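Local atomic coordinates of uncharacterized protein (Nostoc punctiforme, PDB entry 2R3S), a protein that probably transfers a methyl group to a hydroxyl oxygen of its substrate, as a putative O-methyltransferase with a Rossmann-like methyltransferase domain. Residues 164-169 with 233-238; 188-193 with 214-219; 255-260 with 313-318. All blocks are in the same frame, centred on the assembly; numbering follows the deposited sequence.

Interaction 1: 164-169 with 233-238; sequences IEPLKV and YDLVLL
Asp234 and Lys168 tie the start of one central strand to the start of its parallel neighbour. One carboxylate oxygen, Asp234 OD2, accepts two successive backbone amides: Leu167 N at 2.9 Å and Lys168 N at 3.1 Å. Both donors lie on the anti side of the oxygen but reach it from opposite faces of the carboxylate plane, and this two-sided grip should limit how far the group can turn. Asp234 CG is anti to the carbonyl carbon (chi1 -59°), on the side of the loop that leads into strand 168-172. The return bonds are weak: Lys168 O lies 2.9 Å from Asp234 N and 3.3 Å from Leu235 N, so a single carbonyl spans the corner where the chain bends at Asp234.

Next to that corner Lys168 lays its chain over a face of the Tyr233 ring. CG is anti to the backbone N (chi1 -154°) and the chain stays extended beyond it, which carries CE over the ring, displaced toward the rim, in a CH-pi contact. NZ follows in a cation-pi contact, 4.7 Å from the centroid of the Tyr233 ring, while also donating a hydrogen bond to Asn231 O. The phenol is held as well, its OH bonded to Tyr229 O.

Regular pairing begins at the parallel bridge of Val169 and Leu235, whose side chains share one face of the sheet. Val169 CG1 packs 4.2 Å from Leu237 CG on that face. This is the middle of a Rossmann-like methyltransferase sheet: strand 191-196 flanks 168-172, strand 265-271 flanks 233-239, and helix 247-260 covers the face bearing Val236 and Leu238.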
ATOM      1  N   ILE A 164      35.316 -24.452  -9.284  1.00 83.00           N
ATOM      2  CA  ILE A 164      34.997 -24.042 -10.651  1.00 83.43           C
ATOM      3  C   ILE A 164      35.895 -22.876 -11.098  1.00 83.68           C
ATOM      4  O   ILE A 164      36.252 -22.011 -10.282  1.00 84.51           O
ATOM      5  CB  ILE A 164      33.509 -23.615 -10.787  1.00 82.17           C
ATOM      6  N   GLU A 165      36.271 -22.865 -12.381  1.00 81.88           N
ATOM      7  CA  GLU A 165      36.924 -21.694 -12.984  1.00 80.75           C
ATOM      8  C   GLU A 165      36.557 -21.577 -14.474  1.00 77.50           C
ATOM      9  O   GLU A 165      37.100 -22.311 -15.315  1.00 78.72           O
ATOM     10  CB  GLU A 165      38.452 -21.733 -12.802  1.00 82.21           C
ATOM     11  CG  GLU A 165      39.124 -20.353 -13.002  1.00 86.24           C
ATOM     12  CD  GLU A 165      40.481 -20.444 -13.685  1.00 92.97           C
ATOM     13  OE1 GLU A 165      41.316 -21.235 -13.201  1.00 95.51           O
ATOM     14  OE2 GLU A 165      40.707 -19.735 -14.701  1.00 94.43           O
ATOM     15  N   PRO A 166      35.655 -20.632 -14.813  1.00 72.60           N
ATOM     16  CA  PRO A 166      35.087 -20.613 -16.152  1.00 68.21           C
ATOM     17  C   PRO A 166      35.954 -19.884 -17.163  1.00 65.00           C
ATOM     18  O   PRO A 166      36.674 -18.937 -16.834  1.00 63.52           O
ATOM     19  CB  PRO A 166      33.785 -19.853 -15.954  1.00 67.36           C
ATOM     20  CG  PRO A 166      34.124 -18.862 -14.919  1.00 70.42           C
ATOM     21  CD  PRO A 166      35.132 -19.518 -14.001  1.00 72.32           C
ATOM     22  N   LEU A 167      35.896 -20.358 -18.392  1.00 61.80           N
ATOM     23  CA  LEU A 167      36.451 -19.634 -19.498  1.00 59.27           C
ATOM     24  C   LEU A 167      35.308 -19.088 -20.353  1.00 53.98           C
ATOM     25  O   LEU A 167      35.496 -18.095 -21.052  1.00 54.92           O
ATOM     26  CB  LEU A 167      37.423 -20.532 -20.299  1.00 61.52           C
ATOM     27  CG  LEU A 167      38.611 -21.205 -19.553  1.00 63.19           C
ATOM     28  CD1 LEU A 167      39.620 -21.734 -20.573  1.00 65.46           C
ATOM     29  CD2 LEU A 167      39.338 -20.300 -18.560  1.00 58.07           C
ATOM     30  N   LYS A 168      34.125 -19.704 -20.296  1.00 46.80           N
ATOM     31  CA  LYS A 168      32.996 -19.234 -21.103  1.00 43.93           C
ATOM     32  C   LYS A 168      31.663 -19.186 -20.337  1.00 42.34           C
ATOM     33  O   LYS A 168      31.177 -20.206 -19.844  1.00 42.50           O
ATOM     34  CB  LYS A 168      32.870 -20.080 -22.370  1.00 42.82           C
ATOM     35  CG  LYS A 168      32.209 -19.361 -23.523  1.00 42.53           C
ATOM     36  CD  LYS A 168      32.186 -20.196 -24.773  1.00 39.98           C
ATOM     37  CE  LYS A 168      31.294 -19.555 -25.819  1.00 40.01           C
ATOM     38  NZ  LYS A 168      31.219 -20.346 -27.051  1.00 41.93           N
ATOM     39  N   VAL A 169      31.064 -17.996 -20.289  1.00 40.44           N
ATOM     40  CA  VAL A 169      29.908 -17.700 -19.440  1.00 37.96           C
ATOM     41  C   VAL A 169      28.746 -17.131 -20.266  1.00 35.30           C
ATOM     42  O   VAL A 169      28.929 -16.259 -21.100  1.00 35.39           O
ATOM     43  CB  VAL A 169      30.271 -16.694 -18.310  1.00 39.52           C
ATOM     44  CG1 VAL A 169      29.071 -16.471 -17.359  1.00 36.92           C
ATOM     45  CG2 VAL A 169      31.479 -17.175 -17.543  1.00 35.90           C
ATOM     46  N   TYR A 233      29.902 -23.775 -23.011  1.00 42.71           N
ATOM     47  CA  TYR A 233      29.808 -22.889 -21.845  1.00 40.28           C
ATOM     48  C   TYR A 233      30.097 -23.617 -20.563  1.00 39.24           C
ATOM     49  O   TYR A 233      29.469 -24.628 -20.246  1.00 40.27           O
ATOM     50  CB  TYR A 233      28.430 -22.242 -21.748  1.00 39.04           C
ATOM     51  CG  TYR A 233      28.181 -21.175 -22.781  1.00 37.24           C
ATOM     52  CD1 TYR A 233      28.625 -19.876 -22.576  1.00 38.71           C
ATOM     53  CD2 TYR A 233      27.512 -21.460 -23.970  1.00 33.05           C
ATOM     54  CE1 TYR A 233      28.391 -18.879 -23.520  1.00 37.39           C
ATOM     55  CE2 TYR A 233      27.270 -20.474 -24.904  1.00 38.06           C
ATOM     56  CZ  TYR A 233      27.726 -19.183 -24.676  1.00 38.52           C
ATOM     57  OH  TYR A 233      27.513 -18.183 -25.601  1.00 39.34           O
ATOM     58  N   ASP A 234      31.038 -23.076 -19.808  1.00 40.00           N
ATOM     59  CA  ASP A 234      31.349 -23.585 -18.487  1.00 41.64           C
ATOM     60  C   ASP A 234      30.324 -23.209 -17.413  1.00 43.03           C
ATOM     61  O   ASP A 234      30.190 -23.915 -16.403  1.00 43.05           O
ATOM     62  CB  ASP A 234      32.725 -23.090 -18.095  1.00 42.99           C
ATOM     63  CG  ASP A 234      33.782 -23.538 -19.085  1.00 51.96           C
ATOM     64  OD1 ASP A 234      33.823 -24.762 -19.372  1.00 53.33           O
ATOM     65  OD2 ASP A 234      34.533 -22.675 -19.595  1.00 57.41           O
ATOM     66  N   LEU A 235      29.600 -22.109 -17.634  1.00 43.94           N
ATOM     67  CA  LEU A 235      28.725 -21.536 -16.615  1.00 41.77           C
ATOM     68  C   LEU A 235      27.606 -20.757 -17.284  1.00 39.50           C
ATOM     69  O   LEU A 235      27.857 -19.929 -18.163  1.00 38.32           O
ATOM     70  CB  LEU A 235      29.568 -20.655 -15.704  1.00 41.01           C
ATOM     71  CG  LEU A 235      28.922 -19.847 -14.583  1.00 46.51           C
ATOM     72  CD1 LEU A 235      28.238 -20.761 -13.603  1.00 49.28           C
ATOM     73  CD2 LEU A 235      29.995 -19.009 -13.885  1.00 43.67           C
ATOM     74  N   VAL A 236      26.368 -21.077 -16.909  1.00 39.02           N
ATOM     75  CA  VAL A 236      25.160 -20.383 -17.395  1.00 37.55           C
ATOM     76  C   VAL A 236      24.389 -19.774 -16.202  1.00 37.66           C
ATOM     77  O   VAL A 236      23.894 -20.484 -15.328  1.00 36.02           O
ATOM     78  CB  VAL A 236      24.236 -21.302 -18.214  1.00 35.61           C
ATOM     79  CG1 VAL A 236      23.031 -20.534 -18.731  1.00 31.90           C
ATOM     80  CG2 VAL A 236      25.007 -21.940 -19.403  1.00 39.41           C
ATOM     81  N   LEU A 237      24.318 -18.448 -16.168  1.00 37.18           N
ATOM     82  CA  LEU A 237      23.613 -17.729 -15.117  1.00 33.86           C
ATOM     83  C   LEU A 237      22.187 -17.431 -15.559  1.00 32.18           C
ATOM     84  O   LEU A 237      21.973 -16.996 -16.684  1.00 32.33           O
ATOM     85  CB  LEU A 237      24.326 -16.418 -14.800  1.00 32.77           C
ATOM     86  CG  LEU A 237      25.844 -16.472 -14.695  1.00 36.08           C
ATOM     87  CD1 LEU A 237      26.372 -15.117 -14.267  1.00 28.42           C
ATOM     88  CD2 LEU A 237      26.233 -17.563 -13.742  1.00 32.02           C
ATOM     89  N   LEU A 238      21.229 -17.652 -14.661  1.00 30.88           N
ATOM     90  CA  LEU A 238      19.841 -17.255 -14.830  1.00 31.08           C
ATOM     91  C   LEU A 238      19.373 -16.389 -13.621  1.00 32.41           C
ATOM     92  O   LEU A 238      18.674 -16.876 -12.702  1.00 29.79           O
ATOM     93  CB  LEU A 238      18.977 -18.503 -14.940  1.00 33.07           C
ATOM     94  CG  LEU A 238      18.993 -19.301 -16.239  1.00 32.32           C
ATOM     95  CD1 LEU A 238      18.500 -20.769 -16.017  1.00 28.43           C
ATOM     96  CD2 LEU A 238      18.140 -18.557 -17.239  1.00 26.08           C
TER

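Interaction 2: 188-193 with 214-219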
ATOM      1  N   PRO A 188      39.946 -13.381 -14.842  1.00 49.45           N
ATOM      2  CA  PRO A 188      40.605 -12.700 -15.971  1.00 49.09           C
ATOM      3  C   PRO A 188      40.558 -13.395 -17.338  1.00 49.70           C
ATOM      4  O   PRO A 188      40.680 -12.733 -18.366  1.00 50.14           O
ATOM      5  CB  PRO A 188      42.052 -12.581 -15.503  1.00 49.09           C
ATOM      6  CG  PRO A 188      41.948 -12.523 -14.033  1.00 52.49           C
ATOM      7  CD  PRO A 188      40.862 -13.496 -13.694  1.00 50.58           C
ATOM      8  N   ASN A 189      40.369 -14.707 -17.360  1.00 50.53           N
ATOM      9  CA  ASN A 189      40.269 -15.438 -18.623  1.00 50.65           C
ATOM     10  C   ASN A 189      38.833 -15.779 -19.018  1.00 50.60           C
ATOM     11  O   ASN A 189      38.613 -16.514 -19.981  1.00 52.07           O
ATOM     12  CB  ASN A 189      41.096 -16.716 -18.542  1.00 51.57           C
ATOM     13  CG  ASN A 189      42.506 -16.457 -18.083  1.00 51.67           C
ATOM     14  OD1 ASN A 189      43.214 -15.639 -18.672  1.00 56.04           O
ATOM     15  ND2 ASN A 189      42.917 -17.132 -17.014  1.00 54.29           N
ATOM     16  N   ALA A 190      37.851 -15.252 -18.290  1.00 48.77           N
ATOM     17  CA  ALA A 190      36.466 -15.544 -18.595  1.00 45.61           C
ATOM     18  C   ALA A 190      36.012 -14.639 -19.730  1.00 44.79           C
ATOM     19  O   ALA A 190      36.341 -13.455 -19.761  1.00 44.03           O
ATOM     20  CB  ALA A 190      35.601 -15.347 -17.358  1.00 45.02           C
ATOM     21  N   GLU A 191      35.270 -15.211 -20.671  1.00 42.91           N
ATOM     22  CA  GLU A 191      34.571 -14.450 -21.690  1.00 43.56           C
ATOM     23  C   GLU A 191      33.084 -14.576 -21.400  1.00 41.63           C
ATOM     24  O   GLU A 191      32.588 -15.695 -21.220  1.00 41.84           O
ATOM     25  CB  GLU A 191      34.877 -14.995 -23.091  1.00 44.36           C
ATOM     26  CG  GLU A 191      36.357 -14.874 -23.515  1.00 50.16           C
ATOM     27  CD  GLU A 191      36.756 -13.468 -23.929  1.00 48.85           C
ATOM     28  OE1 GLU A 191      35.891 -12.710 -24.419  1.00 43.44           O
ATOM     29  OE2 GLU A 191      37.949 -13.127 -23.763  1.00 58.39           O
ATOM     30  N   ILE A 192      32.385 -13.438 -21.384  1.00 39.16           N
ATOM     31  CA  ILE A 192      30.983 -13.355 -20.982  1.00 36.10           C
ATOM     32  C   ILE A 192      30.081 -13.059 -22.162  1.00 35.10           C
ATOM     33  O   ILE A 192      30.343 -12.162 -22.965  1.00 37.11           O
ATOM     34  CB  ILE A 192      30.735 -12.238 -19.930  1.00 35.07           C
ATOM     35  CG1 ILE A 192      31.799 -12.250 -18.825  1.00 32.86           C
ATOM     36  CG2 ILE A 192      29.355 -12.378 -19.359  1.00 35.30           C
ATOM     37  CD1 ILE A 192      31.960 -13.564 -18.060  1.00 36.17           C
ATOM     38  N   PHE A 193      29.015 -13.829 -22.274  1.00 34.74           N
ATOM     39  CA  PHE A 193      28.012 -13.595 -23.285  1.00 35.29           C
ATOM     40  C   PHE A 193      26.688 -13.293 -22.599  1.00 33.86           C
ATOM     41  O   PHE A 193      26.145 -14.133 -21.855  1.00 36.38           O
ATOM     42  CB  PHE A 193      27.897 -14.803 -24.219  1.00 37.16           C
ATOM     43  CG  PHE A 193      29.130 -15.041 -25.018  1.00 37.07           C
ATOM     44  CD1 PHE A 193      30.244 -15.605 -24.425  1.00 36.99           C
ATOM     45  CD2 PHE A 193      29.186 -14.684 -26.346  1.00 36.19           C
ATOM     46  CE1 PHE A 193      31.411 -15.811 -25.141  1.00 42.07           C
ATOM     47  CE2 PHE A 193      30.327 -14.895 -27.068  1.00 38.71           C
ATOM     48  CZ  PHE A 193      31.452 -15.467 -26.458  1.00 39.54           C
ATOM     49  N   ALA A 214      34.833  -4.655 -20.675  1.00 37.65           N
ATOM     50  CA  ALA A 214      34.093  -4.505 -21.917  1.00 38.09           C
ATOM     51  C   ALA A 214      34.610  -5.447 -23.016  1.00 41.13           C
ATOM     52  O   ALA A 214      33.813  -5.986 -23.804  1.00 42.14           O
ATOM     53  CB  ALA A 214      34.160  -3.053 -22.398  1.00 37.78           C
ATOM     54  N   SER A 215      35.931  -5.630 -23.083  1.00 40.23           N
ATOM     55  CA  SER A 215      36.521  -6.444 -24.144  1.00 42.36           C
ATOM     56  C   SER A 215      36.235  -7.942 -23.991  1.00 42.46           C
ATOM     57  O   SER A 215      36.495  -8.711 -24.910  1.00 44.21           O
ATOM     58  CB  SER A 215      38.030  -6.254 -24.166  1.00 43.68           C
ATOM     59  OG  SER A 215      38.618  -6.797 -22.997  1.00 44.41           O
ATOM     60  N   ARG A 216      35.761  -8.350 -22.813  1.00 40.55           N
ATOM     61  CA  ARG A 216      35.431  -9.740 -22.528  1.00 39.11           C
ATOM     62  C   ARG A 216      33.951  -9.885 -22.309  1.00 37.83           C
ATOM     63  O   ARG A 216      33.494 -10.882 -21.733  1.00 36.63           O
ATOM     64  CB  ARG A 216      36.190 -10.214 -21.289  1.00 40.03           C
ATOM     65  CG  ARG A 216      37.679 -10.005 -21.407  1.00 38.71           C
ATOM     66  CD  ARG A 216      38.422 -10.769 -20.374  1.00 38.73           C
ATOM     67  NE  ARG A 216      38.524 -10.025 -19.133  1.00 39.97           N
ATOM     68  CZ  ARG A 216      38.095 -10.437 -17.946  1.00 41.44           C
ATOM     69  NH1 ARG A 216      37.486 -11.610 -17.794  1.00 35.02           N
ATOM     70  NH2 ARG A 216      38.277  -9.660 -16.893  1.00 35.67           N
ATOM     71  N   TYR A 217      33.213  -8.881 -22.779  1.00 38.13           N
ATOM     72  CA  TYR A 217      31.780  -8.840 -22.664  1.00 39.14           C
ATOM     73  C   TYR A 217      31.152  -8.800 -24.045  1.00 39.26           C
ATOM     74  O   TYR A 217      31.349  -7.850 -24.781  1.00 40.62           O
ATOM     75  CB  TYR A 217      31.313  -7.626 -21.833  1.00 38.17           C
ATOM     76  CG  TYR A 217      29.935  -7.874 -21.329  1.00 36.78           C
ATOM     77  CD1 TYR A 217      29.729  -8.625 -20.177  1.00 36.95           C
ATOM     78  CD2 TYR A 217      28.823  -7.471 -22.058  1.00 40.09           C
ATOM     79  CE1 TYR A 217      28.451  -8.920 -19.737  1.00 31.42           C
ATOM     80  CE2 TYR A 217      27.546  -7.768 -21.625  1.00 36.67           C
ATOM     81  CZ  TYR A 217      27.370  -8.490 -20.467  1.00 32.33           C
ATOM     82  OH  TYR A 217      26.104  -8.780 -20.028  1.00 36.31           O
ATOM     83  N   HIS A 218      30.379  -9.830 -24.376  1.00 40.95           N
ATOM     84  CA  HIS A 218      29.792  -9.979 -25.710  1.00 41.07           C
ATOM     85  C   HIS A 218      28.289 -10.088 -25.598  1.00 39.98           C
ATOM     86  O   HIS A 218      27.798 -10.584 -24.615  1.00 40.58           O
ATOM     87  CB  HIS A 218      30.378 -11.240 -26.383  1.00 41.72           C
ATOM     88  CG  HIS A 218      31.855 -11.378 -26.194  1.00 44.71           C
ATOM     89  ND1 HIS A 218      32.766 -10.563 -26.833  1.00 48.28           N
ATOM     90  CD2 HIS A 218      32.579 -12.211 -25.409  1.00 45.79           C
ATOM     91  CE1 HIS A 218      33.987 -10.896 -26.457  1.00 50.78           C
ATOM     92  NE2 HIS A 218      33.902 -11.898 -25.599  1.00 47.27           N
ATOM     93  N   THR A 219      27.548  -9.645 -26.599  1.00 39.58           N
ATOM     94  CA  THR A 219      26.096  -9.614 -26.484  1.00 39.98           C
ATOM     95  C   THR A 219      25.417 -10.444 -27.573  1.00 39.48           C
ATOM     96  O   THR A 219      25.892 -10.517 -28.702  1.00 41.84           O
ATOM     97  CB  THR A 219      25.529  -8.155 -26.476  1.00 42.38           C
ATOM     98  OG1 THR A 219      25.685  -7.553 -27.767  1.00 43.77           O
ATOM     99  CG2 THR A 219      26.230  -7.304 -25.424  1.00 39.15           C
TER
HETATM  100  O   HOH W   1      38.067 -11.039 -25.467  1.00 33.92           O
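Arg216 meets the backbone carbonyl of Ala190 where strand 217-221 runs parallel to strand 191-196, in a beta-alpha-beta unit whose crossover is helix 198-211, at one border of the sheet. Two backbone bonds set the register: Ile192 N to Arg216 O, and His218 N to Ile192 O.

The arginine can be followed outward from its backbone. Its CB lies near Ala190 O and, more distantly, Glu191 OE1. Arg216 CG, anti to the carbonyl carbon (chi1 -55°), comes 3.9 Å from Glu191 OE2. The next atom, CD, passes close to both Ala190 O and Pro188 O. Arg216 bends at chi3 (-86°), where NE meets Pro188 O, and that same oxygen lies over one face of the guanidinium, offset toward its rim. Arg216 NH1 then donates to Ala190 O at 2.9 Å, in the carbonyl plane and on a lone pair, while NH2 turns to Ala184 O of helix 178-186. The tip thus grips Ala190 O and Ala184 O rather than the carboxylate of Glu191.

Glu191 serves the histidine instead. Its chain is bent at chi2 and its carboxylate lies nearly coplanar with the imidazole. His218 also lies against Phe193, the two rings oblique, with CB making an off-centre CH-pi contact and His218 CD2 over one ring face, 3.6 Å from Phe193 CZ. Among the residues turned to the sheet's other face, Ile192 CG2 touches Tyr217 CE1. A water donates to both Glu191 OE2 and Ser215 O, and beside it His218 NE2 donates to Glu191 OE1 in a nearly straight bond (167°), modelled so short that its exact length is doubtful.

Interaction 3: 255-260 with 313-318; sequences RKIKTA and AGFSHS
Lys258 and Phe315 slide past each other in opposite directions, the lysine running over one face of the ring. CG is anti to the backbone N (chi1 -165°) and lies above the ring, offset toward its rim, while CB approaches Phe315 CZ at 3.9 Å. Beyond CG the chain is extended, so CD passes near Ala313 O and NZ ends 2.9 Å from Gly314 O, to which it donates a hydrogen bond from above the carbonyl plane. An alanine in place of Lys258 would probably leave Gly314 O without this donor and uncover part of the Phe315 face.

Ile257 CG2 meets the same ring at its edge. Arg255 lies against Ala313 through its aliphatic part, with CG 3.7 Å from Ala313 O. Gly314, at positive phi, closes helix 303-312 with a Schellman motif; a side chain at this position would press on the carbonyl before it and on Lys258 NZ.

The contact thus joins the C-terminal part of helix 247-260 to the link between helix 303-312 and edge strand 317-321. Phe315 also packs on Leu254 of helix 247-260, on Val267 of strand 265-271 and on Ala333 of strand 329-334.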
ATOM      1  N   ARG A 255      16.475 -27.152 -21.350  1.00 38.02           N
ATOM      2  CA  ARG A 255      16.974 -28.126 -22.359  1.00 41.37           C
ATOM      3  C   ARG A 255      17.927 -27.450 -23.349  1.00 40.26           C
ATOM      4  O   ARG A 255      19.007 -27.966 -23.636  1.00 42.58           O
ATOM      5  CB  ARG A 255      15.815 -28.813 -23.099  1.00 40.93           C
ATOM      6  CG  ARG A 255      15.177 -30.010 -22.327  1.00 46.00           C
ATOM      7  CD  ARG A 255      14.063 -30.723 -23.147  1.00 46.84           C
ATOM      8  NE  ARG A 255      12.880 -29.878 -23.350  1.00 54.82           N
ATOM      9  CZ  ARG A 255      11.760 -29.923 -22.617  1.00 55.51           C
ATOM     10  NH1 ARG A 255      11.613 -30.789 -21.605  1.00 48.91           N
ATOM     11  NH2 ARG A 255      10.770 -29.087 -22.909  1.00 58.25           N
ATOM     12  N   LYS A 256      17.540 -26.274 -23.824  1.00 40.38           N
ATOM     13  CA  LYS A 256      18.389 -25.436 -24.666  1.00 39.27           C
ATOM     14  C   LYS A 256      19.701 -25.107 -23.953  1.00 40.86           C
ATOM     15  O   LYS A 256      20.794 -25.212 -24.507  1.00 43.26           O
ATOM     16  CB  LYS A 256      17.628 -24.166 -25.018  1.00 38.37           C
ATOM     17  CG  LYS A 256      18.348 -23.208 -25.936  1.00 38.76           C
ATOM     18  CD  LYS A 256      17.424 -22.077 -26.341  1.00 37.71           C
ATOM     19  CE  LYS A 256      18.097 -21.143 -27.355  1.00 38.62           C
ATOM     20  NZ  LYS A 256      17.150 -20.177 -27.915  1.00 45.23           N
ATOM     21  N   ILE A 257      19.599 -24.738 -22.696  1.00 41.53           N
ATOM     22  CA  ILE A 257      20.782 -24.441 -21.919  1.00 40.04           C
ATOM     23  C   ILE A 257      21.669 -25.673 -21.839  1.00 40.37           C
ATOM     24  O   ILE A 257      22.903 -25.555 -21.904  1.00 38.08           O
ATOM     25  CB  ILE A 257      20.411 -23.934 -20.503  1.00 40.63           C
ATOM     26  CG1 ILE A 257      19.792 -22.528 -20.608  1.00 40.73           C
ATOM     27  CG2 ILE A 257      21.632 -23.938 -19.602  1.00 33.74           C
ATOM     28  CD1 ILE A 257      19.180 -21.986 -19.344  1.00 39.71           C
ATOM     29  N   LYS A 258      21.060 -26.852 -21.685  1.00 41.81           N
ATOM     30  CA  LYS A 258      21.846 -28.086 -21.498  1.00 42.34           C
ATOM     31  C   LYS A 258      22.726 -28.364 -22.720  1.00 41.40           C
ATOM     32  O   LYS A 258      23.903 -28.662 -22.585  1.00 41.17           O
ATOM     33  CB  LYS A 258      20.967 -29.304 -21.214  1.00 43.33           C
ATOM     34  CG  LYS A 258      21.791 -30.458 -20.657  1.00 47.27           C
ATOM     35  CD  LYS A 258      21.077 -31.788 -20.662  1.00 49.71           C
ATOM     36  CE  LYS A 258      22.021 -32.866 -20.107  1.00 54.99           C
ATOM     37  NZ  LYS A 258      21.488 -34.236 -20.307  1.00 58.46           N
ATOM     38  N   THR A 259      22.137 -28.247 -23.899  1.00 40.90           N
ATOM     39  CA  THR A 259      22.866 -28.385 -25.156  1.00 42.39           C
ATOM     40  C   THR A 259      24.105 -27.474 -25.221  1.00 43.07           C
ATOM     41  O   THR A 259      25.175 -27.900 -25.627  1.00 46.01           O
ATOM     42  CB  THR A 259      21.962 -28.050 -26.324  1.00 42.15           C
ATOM     43  OG1 THR A 259      20.764 -28.849 -26.252  1.00 37.19           O
ATOM     44  CG2 THR A 259      22.699 -28.281 -27.621  1.00 39.25           C
ATOM     45  N   ALA A 260      23.949 -26.228 -24.783  1.00 42.34           N
ATOM     46  CA  ALA A 260      25.004 -25.231 -24.853  1.00 40.89           C
ATOM     47  C   ALA A 260      26.112 -25.438 -23.830  1.00 39.53           C
ATOM     48  O   ALA A 260      27.177 -24.844 -23.956  1.00 39.89           O
ATOM     49  CB  ALA A 260      24.411 -23.841 -24.730  1.00 40.18           C
ATOM     50  N   ALA A 313      14.701 -31.724 -17.446  1.00 41.51           N
ATOM     51  CA  ALA A 313      15.419 -31.118 -18.561  1.00 43.08           C
ATOM     52  C   ALA A 313      16.694 -31.886 -18.842  1.00 44.31           C
ATOM     53  O   ALA A 313      17.410 -31.549 -19.779  1.00 46.80           O
ATOM     54  CB  ALA A 313      15.756 -29.633 -18.265  1.00 41.56           C
ATOM     55  N   GLY A 314      17.002 -32.875 -18.006  1.00 44.18           N
ATOM     56  CA  GLY A 314      18.136 -33.748 -18.230  1.00 44.13           C
ATOM     57  C   GLY A 314      19.355 -33.535 -17.357  1.00 43.81           C
ATOM     58  O   GLY A 314      20.398 -34.121 -17.611  1.00 46.74           O
ATOM     59  N   PHE A 315      19.260 -32.704 -16.333  1.00 42.85           N
ATOM     60  CA  PHE A 315      20.431 -32.423 -15.526  1.00 43.22           C
ATOM     61  C   PHE A 315      20.547 -33.527 -14.502  1.00 44.93           C
ATOM     62  O   PHE A 315      19.574 -34.234 -14.228  1.00 46.92           O
ATOM     63  CB  PHE A 315      20.351 -31.041 -14.868  1.00 42.95           C
ATOM     64  CG  PHE A 315      20.461 -29.905 -15.845  1.00 38.18           C
ATOM     65  CD1 PHE A 315      19.403 -29.600 -16.689  1.00 38.34           C
ATOM     66  CD2 PHE A 315      21.621 -29.147 -15.926  1.00 36.89           C
ATOM     67  CE1 PHE A 315      19.501 -28.570 -17.606  1.00 38.79           C
ATOM     68  CE2 PHE A 315      21.728 -28.123 -16.826  1.00 38.43           C
ATOM     69  CZ  PHE A 315      20.660 -27.822 -17.669  1.00 39.70           C
ATOM     70  N   SER A 316      21.743 -33.680 -13.958  1.00 46.62           N
ATOM     71  CA  SER A 316      22.055 -34.798 -13.101  1.00 49.06           C
ATOM     72  C   SER A 316      21.771 -34.485 -11.643  1.00 49.43           C
ATOM     73  O   SER A 316      21.519 -35.387 -10.860  1.00 51.77           O
ATOM     74  CB  SER A 316      23.528 -35.200 -13.285  1.00 51.39           C
ATOM     75  OG  SER A 316      24.395 -34.493 -12.410  1.00 56.73           O
ATOM     76  N   HIS A 317      21.810 -33.210 -11.273  1.00 48.65           N
ATOM     77  CA  HIS A 317      21.806 -32.825  -9.862  1.00 47.74           C
ATOM     78  C   HIS A 317      21.588 -31.307  -9.701  1.00 47.07           C
ATOM     79  O   HIS A 317      22.184 -30.518 -10.424  1.00 45.17           O
ATOM     80  CB  HIS A 317      23.140 -33.233  -9.205  1.00 47.70           C
ATOM     81  CG  HIS A 317      23.260 -32.831  -7.765  1.00 49.78           C
ATOM     82  ND1 HIS A 317      22.330 -33.193  -6.806  1.00 51.14           N
ATOM     83  CD2 HIS A 317      24.217 -32.121  -7.112  1.00 50.53           C
ATOM     84  CE1 HIS A 317      22.705 -32.713  -5.630  1.00 52.92           C
ATOM     85  NE2 HIS A 317      23.843 -32.055  -5.787  1.00 53.59           N
ATOM     86  N   SER A 318      20.720 -30.925  -8.757  1.00 45.20           N
ATOM     87  CA  SER A 318      20.510 -29.536  -8.395  1.00 42.66           C
ATOM     88  C   SER A 318      20.504 -29.401  -6.882  1.00 43.32           C
ATOM     89  O   SER A 318      20.014 -30.266  -6.165  1.00 41.56           O
ATOM     90  CB  SER A 318      19.231 -28.978  -9.004  1.00 41.44           C
ATOM     91  OG  SER A 318      18.191 -29.935  -9.029  1.00 46.45           O
TER

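All three contacts reach one seven-stranded sheet, at different depths. Interaction 1 is the most buried, joining two central parallel strands; interaction 2 joins the outermost pair on one side and is partly buried, and interaction 3, also partly buried, sets a covering helix against the approach to the opposite edge strand. Interactions 1 and 2 meet directly where Val169 pairs with Glu191 and Phe193. Interactions 1 and 3 touch through Tyr233 and Ala260, whereas 2 and 3 remain about 10 Å apart at their nearest atoms. The chemistry differs: carboxylate-to-amide bonds and a lysine over a tyrosine face in 1, a histidine-carboxylate pair with water and an arginine-carbonyl bond in 2, one lysine-carbonyl bond over an aromatic face in 3.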